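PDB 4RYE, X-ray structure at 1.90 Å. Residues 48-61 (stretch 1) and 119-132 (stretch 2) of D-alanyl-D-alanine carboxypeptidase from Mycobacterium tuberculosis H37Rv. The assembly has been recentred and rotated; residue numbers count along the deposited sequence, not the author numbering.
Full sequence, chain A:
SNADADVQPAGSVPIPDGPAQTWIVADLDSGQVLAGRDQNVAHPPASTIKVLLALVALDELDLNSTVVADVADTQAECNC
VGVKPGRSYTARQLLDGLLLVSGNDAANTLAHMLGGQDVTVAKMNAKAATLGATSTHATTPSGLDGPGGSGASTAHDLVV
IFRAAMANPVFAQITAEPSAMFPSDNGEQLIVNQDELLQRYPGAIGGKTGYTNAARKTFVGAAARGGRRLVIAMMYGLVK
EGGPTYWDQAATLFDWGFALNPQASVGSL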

ATOM      1  N   THR A  48       0.737  -4.111  -2.097  1.00 16.73           N
ATOM      2  CA  THR A  48      -0.086  -2.906  -1.944  1.00 15.65           C
ATOM      3  C   THR A  48      -1.457  -3.257  -1.371  1.00 17.46           C
ATOM      4  O   THR A  48      -2.085  -2.442  -0.693  1.00 15.31           O
ATOM      5  N   ILE A  49      -1.913  -4.480  -1.631  1.00 19.31           N
ATOM      6  CA  ILE A  49      -3.202  -4.934  -1.119  1.00 16.82           C
ATOM      7  C   ILE A  49      -3.202  -5.039   0.410  1.00 16.34           C
ATOM      8  O   ILE A  49      -4.263  -5.085   1.029  1.00 16.97           O
ATOM      9  N   LYS A  50      -2.019  -5.049   1.028  1.00 13.14           N
ATOM     10  CA  LYS A  50      -1.950  -5.025   2.496  1.00 17.86           C
ATOM     11  C   LYS A  50      -2.583  -3.765   3.088  1.00 18.66           C
ATOM     12  O   LYS A  50      -3.001  -3.763   4.239  1.00 15.22           O
ATOM     13  N   VAL A  51      -2.648  -2.690   2.312  1.00 14.74           N
ATOM     14  CA  VAL A  51      -3.338  -1.481   2.768  1.00 11.01           C
ATOM     15  C   VAL A  51      -4.829  -1.759   2.969  1.00 14.21           C
ATOM     16  O   VAL A  51      -5.451  -1.289   3.932  1.00 14.65           O
ATOM     17  N   LEU A  52      -5.409  -2.519   2.054  1.00 12.27           N
ATOM     18  CA  LEU A  52      -6.800  -2.928   2.175  1.00 14.65           C
ATOM     19  C   LEU A  52      -7.009  -3.835   3.393  1.00 15.25           C
ATOM     20  O   LEU A  52      -8.008  -3.717   4.096  1.00 14.08           O
ATOM     21  N   LEU A  53      -6.068  -4.736   3.657  1.00 13.25           N
ATOM     22  CA  LEU A  53      -6.148  -5.554   4.872  1.00 12.97           C
ATOM     23  C   LEU A  53      -6.085  -4.658   6.108  1.00 11.90           C
ATOM     24  O   LEU A  53      -6.838  -4.850   7.060  1.00 15.91           O
ATOM     25  N   ALA A  54      -5.188  -3.674   6.092  1.00 14.18           N
ATOM     26  CA  ALA A  54      -5.062  -2.743   7.216  1.00 16.27           C
ATOM     27  C   ALA A  54      -6.370  -2.003   7.513  1.00 15.28           C
ATOM     28  O   ALA A  54      -6.732  -1.819   8.678  1.00 14.26           O
ATOM     29  N   LEU A  55      -7.070  -1.568   6.468  1.00 14.03           N
ATOM     30  CA  LEU A  55      -8.378  -0.922   6.642  1.00 15.22           C
ATOM     31  C   LEU A  55      -9.387  -1.814   7.370  1.00 16.56           C
ATOM     32  O   LEU A  55     -10.104  -1.360   8.261  1.00 18.30           O
ATOM     33  N   VAL A  56      -9.461  -3.083   6.972  1.00 14.67           N
ATOM     34  CA  VAL A  56     -10.370  -4.020   7.618  1.00 15.08           C
ATOM     35  C   VAL A  56      -9.970  -4.201   9.088  1.00 19.79           C
ATOM     36  O   VAL A  56     -10.820  -4.154   9.988  1.00 16.40           O
ATOM     37  N   ALA A  57      -8.674  -4.402   9.329  1.00 16.44           N
ATOM     38  CA  ALA A  57      -8.176  -4.605  10.693  1.00 16.44           C
ATOM     39  C   ALA A  57      -8.491  -3.410  11.587  1.00 19.02           C
ATOM     40  O   ALA A  57      -8.907  -3.575  12.731  1.00 21.65           O
ATOM     41  N   LEU A  58      -8.292  -2.206  11.060  1.00 16.99           N
ATOM     42  CA  LEU A  58      -8.537  -0.998  11.836  1.00 15.21           C
ATOM     43  C   LEU A  58     -10.013  -0.790  12.114  1.00 19.18           C
ATOM     44  O   LEU A  58     -10.381  -0.241  13.154  1.00 19.28           O
ATOM     45  N   ASP A  59     -10.865  -1.230  11.199  1.00 16.50           N
ATOM     46  CA  ASP A  59     -12.308  -1.148  11.441  1.00 26.79           C
ATOM     47  C   ASP A  59     -12.796  -2.124  12.513  1.00 27.19           C
ATOM     48  O   ASP A  59     -13.654  -1.785  13.319  1.00 24.13           O
ATOM     49  N   GLU A  60     -12.256  -3.339  12.515  1.00 23.54           N
ATOM     50  CA  GLU A  60     -12.838  -4.411  13.328  1.00 28.45           C
ATOM     51  C   GLU A  60     -12.088  -4.739  14.611  1.00 22.62           C
ATOM     52  O   GLU A  60     -12.677  -5.252  15.567  1.00 23.16           O
ATOM     53  N   LEU A  61     -10.789  -4.473  14.639  1.00 20.66           N
ATOM     54  CA  LEU A  61      -9.960  -4.965  15.740  1.00 21.71           C
ATOM     55  C   LEU A  61      -9.554  -3.855  16.697  1.00 24.89           C
ATOM     56  O   LEU A  61      -9.208  -2.760  16.267  1.00 29.76           O
ATOM     57  N   VAL A 119     -12.411 -15.751   5.208  1.00 21.37           N
ATOM     58  CA  VAL A 119     -13.243 -14.694   5.767  1.00 22.73           C
ATOM     59  C   VAL A 119     -12.575 -13.338   5.603  1.00 21.44           C
ATOM     60  O   VAL A 119     -13.224 -12.348   5.264  1.00 18.39           O
ATOM     61  N   THR A 120     -11.265 -13.290   5.813  1.00 18.83           N
ATOM     62  CA  THR A 120     -10.548 -12.022   5.725  1.00 17.82           C
ATOM     63  C   THR A 120     -10.533 -11.504   4.293  1.00 19.49           C
ATOM     64  O   THR A 120     -10.718 -10.304   4.044  1.00 18.66           O
ATOM     65  N   VAL A 121     -10.336 -12.413   3.348  1.00 18.88           N
ATOM     66  CA  VAL A 121     -10.369 -12.036   1.946  1.00 19.82           C
ATOM     67  C   VAL A 121     -11.768 -11.539   1.571  1.00 20.45           C
ATOM     68  O   VAL A 121     -11.897 -10.533   0.861  1.00 19.84           O
ATOM     69  N   ALA A 122     -12.808 -12.209   2.061  1.00 18.33           N
ATOM     70  CA  ALA A 122     -14.173 -11.730   1.799  1.00 20.99           C
ATOM     71  C   ALA A 122     -14.403 -10.339   2.393  1.00 22.70           C
ATOM     72  O   ALA A 122     -15.015  -9.487   1.751  1.00 16.58           O
ATOM     73  N   LYS A 123     -13.921 -10.109   3.616  1.00 16.33           N
ATOM     74  CA  LYS A 123     -14.006  -8.773   4.222  1.00 18.98           C
ATOM     75  C   LYS A 123     -13.229  -7.699   3.459  1.00 19.42           C
ATOM     76  O   LYS A 123     -13.683  -6.557   3.346  1.00 14.20           O
HETATM   77  N   MSE A 124     -12.048  -8.044   2.950  1.00 15.31           N
HETATM   78  CA  MSE A 124     -11.284  -7.093   2.143  1.00 16.68           C
HETATM   79  C   MSE A 124     -12.033  -6.713   0.860  1.00 19.38           C
HETATM   80  O   MSE A 124     -12.115  -5.547   0.491  1.00 19.31           O
ATOM     81  N   ASN A 125     -12.583  -7.708   0.185  1.00 14.03           N
ATOM     82  CA  ASN A 125     -13.345  -7.454  -1.028  1.00 19.49           C
ATOM     83  C   ASN A 125     -14.609  -6.655  -0.736  1.00 20.26           C
ATOM     84  O   ASN A 125     -14.967  -5.760  -1.499  1.00 17.68           O
ATOM     85  N   ALA A 126     -15.264  -6.945   0.385  1.00 18.64           N
ATOM     86  CA  ALA A 126     -16.427  -6.143   0.776  1.00 18.12           C
ATOM     87  C   ALA A 126     -16.038  -4.685   1.040  1.00 19.90           C
ATOM     88  O   ALA A 126     -16.773  -3.760   0.682  1.00 20.60           O
ATOM     89  N   LYS A 127     -14.890  -4.485   1.671  1.00 15.59           N
ATOM     90  CA  LYS A 127     -14.408  -3.133   1.969  1.00 13.25           C
ATOM     91  C   LYS A 127     -14.105  -2.354   0.682  1.00 19.50           C
ATOM     92  O   LYS A 127     -14.492  -1.185   0.543  1.00 18.27           O
ATOM     93  N   ALA A 128     -13.423  -2.997  -0.261  1.00 16.65           N
ATOM     94  CA  ALA A 128     -13.157  -2.366  -1.556  1.00 16.74           C
ATOM     95  C   ALA A 128     -14.456  -1.902  -2.203  1.00 15.04           C
ATOM     96  O   ALA A 128     -14.541  -0.782  -2.718  1.00 15.78           O
ATOM     97  N   ALA A 129     -15.483  -2.747  -2.169  1.00 14.82           N
ATOM     98  CA  ALA A 129     -16.778  -2.354  -2.733  1.00 15.59           C
ATOM     99  C   ALA A 129     -17.389  -1.124  -2.051  1.00 17.04           C
ATOM    100  O   ALA A 129     -17.969  -0.268  -2.730  1.00 18.89           O
ATOM    101  N   THR A 130     -17.289  -1.031  -0.724  1.00 16.73           N
ATOM    102  CA  THR A 130     -17.861   0.134  -0.034  1.00 18.84           C
ATOM    103  C   THR A 130     -17.140   1.414  -0.443  1.00 21.00           C
ATOM    104  O   THR A 130     -17.713   2.495  -0.369  1.00 18.19           O
ATOM    105  N   LEU A 131     -15.893   1.281  -0.885  1.00 19.86           N
ATOM    106  CA  LEU A 131     -15.091   2.432  -1.302  1.00 15.48           C
ATOM    107  C   LEU A 131     -15.257   2.788  -2.773  1.00 20.41           C
ATOM    108  O   LEU A 131     -14.711   3.795  -3.242  1.00 18.33           O
ATOM    109  N   GLY A 132     -15.998   1.965  -3.506  1.00 17.20           N
ATOM    110  CA  GLY A 132     -16.169   2.197  -4.930  1.00 20.34           C
ATOM    111  C   GLY A 132     -14.976   1.703  -5.728  1.00 19.49           C
ATOM    112  O   GLY A 132     -14.845   1.997  -6.910  1.00 21.08           O
TER

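Two helices of one chain, 50-60 and 119-130, cross nearly at right angles (95°, axes 9.1 Å apart at closest approach) in a mainly apolar contact edged by two lysine-carboxylate salt bridges, with 611 Å² buried in all. The backbones come nearest at L53 and M124, whose CA atoms lie 6.0 Å apart. M124, a selenomethionine, gives up more area than any other residue, although its CA-to-CB bond points sideways: with chi1 m, chi2 t and chi3 p its chain runs along helix 50-60, SE lying 4.1 Å from L53 CB and CE 3.8 Å from I49 CG1. L52 and V56, one helical turn apart and both with chi1 t, point toward the partner helix. L52 CD2 approaches M124 O (3.4 Å) and M124 CB (3.9 Å) and reaches A128 CB at 4.1 Å. V56 CG2 is 4.0 Å from M124 CG, while V56 CG1 is 3.9 Å from K123 CB. The CA-to-CB bond of L53 points sideways; with chi1 t and chi2 p, its CD1 lies 3.5 Å from T120 CG2. L55 (m, t) meets L131 (m, t) through their CD1 atoms at 3.8 Å. K127 fits as a knob among L52, L55, V56 and D59: its aliphatic part packs against the apolar residues, with CG 3.8 Å from L52 CD1, and its bent chain (chi1 t, chi2 p) carries the amine to D59. That salt bridge is modelled with K127 NZ and D59 OD2 only 2.3 Å apart, too close for its exact geometry to be trusted. K123 (m, then t throughout) instead stretches out fully, and its NZ donates a hydrogen bond to E60 OE1 at 2.8 Å within the second salt bridge; NZ is also hydrogen-bonded elsewhere in the structure.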

ATOM      1  CB  THR A  48      -0.262  -2.121  -3.257  1.00 17.74           C
ATOM      2  OG1 THR A  48      -0.893  -2.953  -4.244  1.00 16.68           O
ATOM      3  CG2 THR A  48       1.082  -1.605  -3.757  1.00 17.93           C
ATOM      4  CB  ILE A  49      -3.641  -6.276  -1.759  1.00 17.41           C
ATOM      5  CG1 ILE A  49      -5.167  -6.349  -1.889  1.00 21.00           C
ATOM      6  CG2 ILE A  49      -3.132  -7.459  -0.952  1.00 17.30           C
ATOM      7  CD1 ILE A  49      -5.766  -5.311  -2.816  1.00 19.06           C
ATOM      8  CB  LYS A  50      -0.502  -5.167   2.991  1.00 13.81           C
ATOM      9  CG  LYS A  50       0.109  -6.563   2.796  1.00 14.98           C
ATOM     10  CD  LYS A  50       1.551  -6.569   3.301  1.00 16.35           C
ATOM     11  CE  LYS A  50       2.131  -7.975   3.415  1.00 17.23           C
ATOM     12  NZ  LYS A  50       2.580  -8.479   2.099  1.00 20.92           N
ATOM     13  CB  VAL A  51      -3.157  -0.313   1.767  1.00 17.57           C
ATOM     14  CG1 VAL A  51      -3.918   0.920   2.240  1.00 19.98           C
ATOM     15  CG2 VAL A  51      -1.672   0.021   1.583  1.00 14.08           C
ATOM     16  CB  LEU A  52      -7.241  -3.634   0.895  1.00 17.80           C
ATOM     17  CG  LEU A  52      -8.724  -3.969   0.765  1.00 20.69           C
ATOM     18  CD1 LEU A  52      -9.549  -2.694   0.909  1.00 15.90           C
ATOM     19  CD2 LEU A  52      -8.985  -4.654  -0.571  1.00 19.30           C
ATOM     20  CB  LEU A  53      -5.009  -6.584   4.911  1.00 12.81           C
ATOM     21  CG  LEU A  53      -4.869  -7.365   6.223  1.00 17.85           C
ATOM     22  CD1 LEU A  53      -6.114  -8.177   6.514  1.00 13.86           C
ATOM     23  CD2 LEU A  53      -3.638  -8.267   6.160  1.00 14.28           C
ATOM     24  CB  ALA A  54      -3.909  -1.741   6.980  1.00 13.09           C
ATOM     25  CB  LEU A  55      -8.970  -0.549   5.285  1.00 20.39           C
ATOM     26  CG  LEU A  55      -8.556   0.766   4.644  1.00 27.53           C
ATOM     27  CD1 LEU A  55      -9.130   0.821   3.231  1.00 28.34           C
ATOM     28  CD2 LEU A  55      -9.053   1.933   5.479  1.00 24.21           C
ATOM     29  CB  VAL A  56     -10.368  -5.388   6.902  1.00 19.04           C
ATOM     30  CG1 VAL A  56     -11.144  -6.423   7.722  1.00 17.41           C
ATOM     31  CG2 VAL A  56     -10.960  -5.255   5.503  1.00 17.02           C
ATOM     32  CB  ALA A  57      -6.669  -4.874  10.686  1.00 13.63           C
ATOM     33  CB  LEU A  58      -7.948   0.225  11.134  1.00 20.69           C
ATOM     34  CG  LEU A  58      -6.427   0.302  11.229  1.00 20.06           C
ATOM     35  CD1 LEU A  58      -5.892   1.289  10.210  1.00 18.55           C
ATOM     36  CD2 LEU A  58      -6.019   0.681  12.647  1.00 19.08           C
ATOM     37  CB  ASP A  59     -13.102  -1.392  10.153  1.00 30.90           C
ATOM     38  CG  ASP A  59     -13.141  -0.176   9.249  1.00 50.54           C
ATOM     39  OD1 ASP A  59     -12.580   0.878   9.622  1.00 57.71           O
ATOM     40  OD2 ASP A  59     -13.746  -0.277   8.163  1.00 62.31           O
ATOM     41  CB  GLU A  60     -12.975  -5.690  12.495  1.00 28.27           C
ATOM     42  CG  GLU A  60     -13.687  -5.478  11.170  1.00 33.88           C
ATOM     43  CD  GLU A  60     -14.252  -6.762  10.582  1.00 37.37           C
ATOM     44  OE1 GLU A  60     -14.198  -7.818  11.255  1.00 36.17           O
ATOM     45  OE2 GLU A  60     -14.763  -6.704   9.443  1.00 36.23           O
ATOM     46  CB  LEU A  61      -8.705  -5.649  15.190  1.00 17.17           C
ATOM     47  CG  LEU A  61      -8.863  -6.873  14.282  1.00 26.58           C
ATOM     48  CD1 LEU A  61      -7.493  -7.301  13.724  1.00 24.19           C
ATOM     49  CD2 LEU A  61      -9.551  -8.042  14.996  1.00 23.23           C
ATOM     50  CB  VAL A 119     -13.544 -14.957   7.263  1.00 21.92           C
ATOM     51  CG1 VAL A 119     -14.170 -13.740   7.906  1.00 27.75           C
ATOM     52  CG2 VAL A 119     -14.449 -16.189   7.425  1.00 28.91           C
ATOM     53  CB  THR A 120      -9.119 -12.153   6.281  1.00 17.26           C
ATOM     54  OG1 THR A 120      -9.194 -12.491   7.668  1.00 24.01           O
ATOM     55  CG2 THR A 120      -8.342 -10.855   6.129  1.00 16.93           C
ATOM     56  CB  VAL A 121      -9.909 -13.186   1.037  1.00 21.84           C
ATOM     57  CG1 VAL A 121     -10.174 -12.859  -0.440  1.00 22.39           C
ATOM     58  CG2 VAL A 121      -8.424 -13.456   1.273  1.00 23.40           C
ATOM     59  CB  ALA A 122     -15.209 -12.700   2.320  1.00 19.31           C
ATOM     60  CB  LYS A 123     -13.550  -8.803   5.686  1.00 20.53           C
ATOM     61  CG  LYS A 123     -14.477  -9.600   6.605  1.00 17.61           C
ATOM     62  CD  LYS A 123     -13.901  -9.671   8.025  1.00 20.79           C
ATOM     63  CE  LYS A 123     -14.880 -10.364   8.972  1.00 21.45           C
ATOM     64  NZ  LYS A 123     -14.328 -10.479  10.353  1.00 23.65           N
HETATM   65  CB  MSE A 124      -9.903  -7.666   1.804  1.00 13.56           C
HETATM   66  CG  MSE A 124      -8.938  -7.686   2.990  1.00 13.58           C
HETATM   67 SE   MSE A 124      -7.472  -8.931   2.651  0.74 20.65          SE
HETATM   68  CE  MSE A 124      -6.521  -7.935   1.262  1.00 18.06           C
ATOM     69  CB  ASN A 125     -13.649  -8.776  -1.742  1.00 18.74           C
ATOM     70  CG  ASN A 125     -12.427  -9.324  -2.454  1.00 21.98           C
ATOM     71  OD1 ASN A 125     -11.627  -8.555  -2.991  1.00 20.22           O
ATOM     72  ND2 ASN A 125     -12.261 -10.640  -2.443  1.00 20.84           N
ATOM     73  CB  ALA A 126     -17.115  -6.738   1.984  1.00 15.74           C
ATOM     74  CB  LYS A 127     -13.167  -3.221   2.867  1.00 15.77           C
ATOM     75  CG  LYS A 127     -12.501  -1.885   3.194  1.00 22.22           C
ATOM     76  CD  LYS A 127     -13.508  -0.852   3.677  1.00 26.23           C
ATOM     77  CE  LYS A 127     -13.201  -0.375   5.064  1.00 35.09           C
ATOM     78  NZ  LYS A 127     -13.987  -1.151   6.065  1.00 38.55           N
ATOM     79  CB  ALA A 128     -12.397  -3.312  -2.483  1.00 15.31           C
ATOM     80  CB  ALA A 129     -17.765  -3.523  -2.703  1.00 14.96           C
ATOM     81  CB  THR A 130     -17.838   0.023   1.498  1.00 22.18           C
ATOM     82  OG1 THR A 130     -16.484   0.013   1.962  1.00 24.37           O
ATOM     83  CG2 THR A 130     -18.543  -1.233   1.967  1.00 22.13           C
ATOM     84  CB  LEU A 131     -13.617   2.166  -1.023  1.00 14.23           C
ATOM     85  CG  LEU A 131     -13.248   1.999   0.446  1.00 21.56           C
ATOM     86  CD1 LEU A 131     -11.767   1.692   0.582  1.00 19.87           C
ATOM     87  CD2 LEU A 131     -13.600   3.272   1.214  1.00 21.60           C
TER